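Local coordinates for DNA topoisomerase 2-associated protein PAT1 (Saccharomyces cerevisiae, PDB 5LMG) that activates mRNA decapping and represses translation, its C-terminal domain binding directly to the decapping enzyme Dcp2 and to the exonuclease Xrn1, at residues Glu131-Gln136 with Ser195-Ser200. The protein carries 2 engineered substitutions. Residues are numbered along the deposited sequence; the frame is centred on the assembly and turned at random.
Sequences ELSHLQ and SFLTTS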
loop_
_atom_site.group_PDB
_atom_site.type_symbol
_atom_site.label_atom_id
_atom_site.label_comp_id
_atom_site.label_asym_id
_atom_site.label_seq_id
_atom_site.Cartn_x
_atom_site.Cartn_y
_atom_site.Cartn_z
ATOM N N GLU A 131 -2.858 -15.855 -0.082
ATOM C CA GLU A 131 -1.481 -16.233 0.240
ATOM C C GLU A 131 -0.564 -15.001 0.398
ATOM O O GLU A 131 0.648 -15.119 0.209
ATOM C CB GLU A 131 -0.935 -17.172 -0.861
ATOM C CG GLU A 131 -1.730 -18.451 -1.054
ATOM C CD GLU A 131 -0.984 -19.711 -0.663
ATOM O OE1 GLU A 131 -0.506 -20.425 -1.574
ATOM O OE2 GLU A 131 -0.883 -19.987 0.555
ATOM N N LEU A 132 -1.138 -13.835 0.768
ATOM C CA LEU A 132 -0.404 -12.573 0.894
ATOM C C LEU A 132 0.801 -12.633 1.851
ATOM O O LEU A 132 1.823 -12.021 1.555
ATOM C CB LEU A 132 -1.351 -11.410 1.249
ATOM C CG LEU A 132 -0.899 -10.003 0.832
ATOM C CD1 LEU A 132 -0.478 -9.948 -0.651
ATOM C CD2 LEU A 132 -1.983 -8.977 1.099
ATOM N N SER A 133 0.706 -13.406 2.949
ATOM C CA SER A 133 1.805 -13.549 3.907
ATOM C C SER A 133 2.954 -14.416 3.362
ATOM O O SER A 133 4.075 -14.307 3.858
ATOM C CB SER A 133 1.294 -14.069 5.246
ATOM O OG SER A 133 0.419 -13.119 5.833
ATOM N N HIS A 134 2.676 -15.238 2.327
ATOM C CA HIS A 134 3.646 -16.110 1.654
ATOM C C HIS A 134 4.297 -15.405 0.448
ATOM O O HIS A 134 5.174 -15.979 -0.208
ATOM C CB HIS A 134 2.970 -17.422 1.196
ATOM C CG HIS A 134 2.422 -18.280 2.302
ATOM N ND1 HIS A 134 2.453 -17.874 3.630
ATOM C CD2 HIS A 134 1.832 -19.497 2.233
ATOM C CE1 HIS A 134 1.881 -18.851 4.318
ATOM N NE2 HIS A 134 1.499 -19.852 3.521
ATOM N N LEU A 135 3.849 -14.178 0.142
ATOM C CA LEU A 135 4.361 -13.401 -0.979
ATOM C C LEU A 135 5.692 -12.792 -0.542
ATOM O O LEU A 135 5.758 -12.106 0.483
ATOM C CB LEU A 135 3.322 -12.344 -1.401
ATOM C CG LEU A 135 3.412 -11.735 -2.800
ATOM C CD1 LEU A 135 3.372 -12.791 -3.894
ATOM C CD2 LEU A 135 2.292 -10.754 -3.011
ATOM N N GLN A 136 6.771 -13.151 -1.259
ATOM C CA GLN A 136 8.135 -12.710 -0.960
ATOM C C GLN A 136 8.273 -11.197 -0.845
ATOM O O GLN A 136 8.981 -10.729 0.048
ATOM C CB GLN A 136 9.140 -13.290 -1.966
ATOM C CG GLN A 136 10.522 -13.583 -1.365
ATOM C CD GLN A 136 10.504 -14.466 -0.129
ATOM O OE1 GLN A 136 11.056 -14.107 0.916
ATOM N NE2 GLN A 136 9.875 -15.636 -0.209
ATOM N N SER A 195 -2.152 -7.357 11.204
ATOM C CA SER A 195 -1.150 -6.462 11.791
ATOM C C SER A 195 0.239 -6.646 11.135
ATOM O O SER A 195 0.914 -5.647 10.882
ATOM C CB SER A 195 -1.071 -6.637 13.302
ATOM O OG SER A 195 -0.084 -5.770 13.833
ATOM N N PHE A 196 0.649 -7.908 10.834
ATOM C CA PHE A 196 1.898 -8.155 10.119
ATOM C C PHE A 196 1.857 -7.487 8.730
ATOM O O PHE A 196 2.825 -6.828 8.364
ATOM C CB PHE A 196 2.247 -9.660 9.997
ATOM C CG PHE A 196 3.417 -9.914 9.053
ATOM C CD1 PHE A 196 4.715 -9.555 9.411
ATOM C CD2 PHE A 196 3.206 -10.450 7.784
ATOM C CE1 PHE A 196 5.786 -9.744 8.522
ATOM C CE2 PHE A 196 4.280 -10.651 6.900
ATOM C CZ PHE A 196 5.563 -10.295 7.276
ATOM N N LEU A 197 0.723 -7.611 7.993
ATOM C CA LEU A 197 0.552 -7.009 6.654
ATOM C C LEU A 197 0.737 -5.483 6.656
ATOM O O LEU A 197 1.288 -4.925 5.697
ATOM C CB LEU A 197 -0.805 -7.376 6.016
ATOM C CG LEU A 197 -1.072 -8.848 5.669
ATOM C CD1 LEU A 197 -2.397 -8.978 4.931
ATOM C CD2 LEU A 197 0.075 -9.472 4.827
ATOM N N THR A 198 0.329 -4.824 7.759
ATOM C CA THR A 198 0.455 -3.370 7.927
ATOM C C THR A 198 1.899 -2.895 8.222
ATOM O O THR A 198 2.144 -1.692 8.176
ATOM C CB THR A 198 -0.535 -2.845 8.967
ATOM O OG1 THR A 198 -0.124 -3.253 10.267
ATOM C CG2 THR A 198 -1.992 -3.220 8.653
ATOM N N THR A 199 2.839 -3.823 8.531
ATOM C CA THR A 199 4.267 -3.489 8.748
ATOM C C THR A 199 4.993 -3.425 7.375
ATOM O O THR A 199 6.162 -3.035 7.293
ATOM C CB THR A 199 4.966 -4.457 9.726
ATOM O OG1 THR A 199 5.153 -5.728 9.110
ATOM C CG2 THR A 199 4.264 -4.574 11.089
ATOM N N SER A 200 4.275 -3.802 6.305
ATOM C CA SER A 200 4.763 -3.809 4.930
ATOM C C SER A 200 4.120 -2.688 4.118
ATOM O O SER A 200 2.898 -2.515 4.163
ATOM C CB SER A 200 4.498 -5.174 4.291
ATOM O OG SER A 200 4.342 -5.133 2.883
#
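Leu132 and Leu197 meet through their methyl groups, CD2 of Leu132 lying 3.9 Å from CD1 of Leu197, and this pair is the apolar centre of a small interface between a loop and the end of a short helix with the turn that follows it. The second branch of Leu197 is used as well: its CD2 approaches CG of Leu132 at 4.1 Å and OG of Ser133 at 3.8 Å, so one isobutyl group spans two consecutive residues. With CG anti to the backbone N (chi1 -154°), the branch of Leu132 extends toward Leu197, and the two leucine chains pass each other at a slant. Ile138 of helix 136-141 touches both leucines, while Leu206 and Ile207 of helix 201-216 close on Leu132 and Leu197 respectively.

Beside the leucines, the hydroxyl of Ser133 sits near the plane of the Phe196 ring, at its edge, with OG 4.3 Å from CD2. No hydrogen bond joins the two segments; Ser133 OG is instead hydrogen-bonded to OD1 of Asn192, just ahead of the short helix 194-197. That bond tethers the loop to the same region of chain that supplies Phe196 and Leu197.

Local hydrogen bonds shape the second segment. A type I beta turn runs from Leu197 to Ser200, and Phe196 O accepts both Thr199 N, at 3.0 Å, and Thr199 OG1, at 2.7 Å, the hydroxyl lying in the carbonyl plane. Thr198 OG1 binds Ser195 O at 2.7 Å, and Ser200 then caps helix 201-216 through Gly203 N.

Within this largely helical domain, the contact packs the loop between helices 118-130 and 136-141 against the junction of helices 194-197 and 201-216. The contact itself is methyl packing, whereas the hydrogen bonds run beside it, from Ser133 to Asn192 and within the turn, and probably fix how the two parts sit.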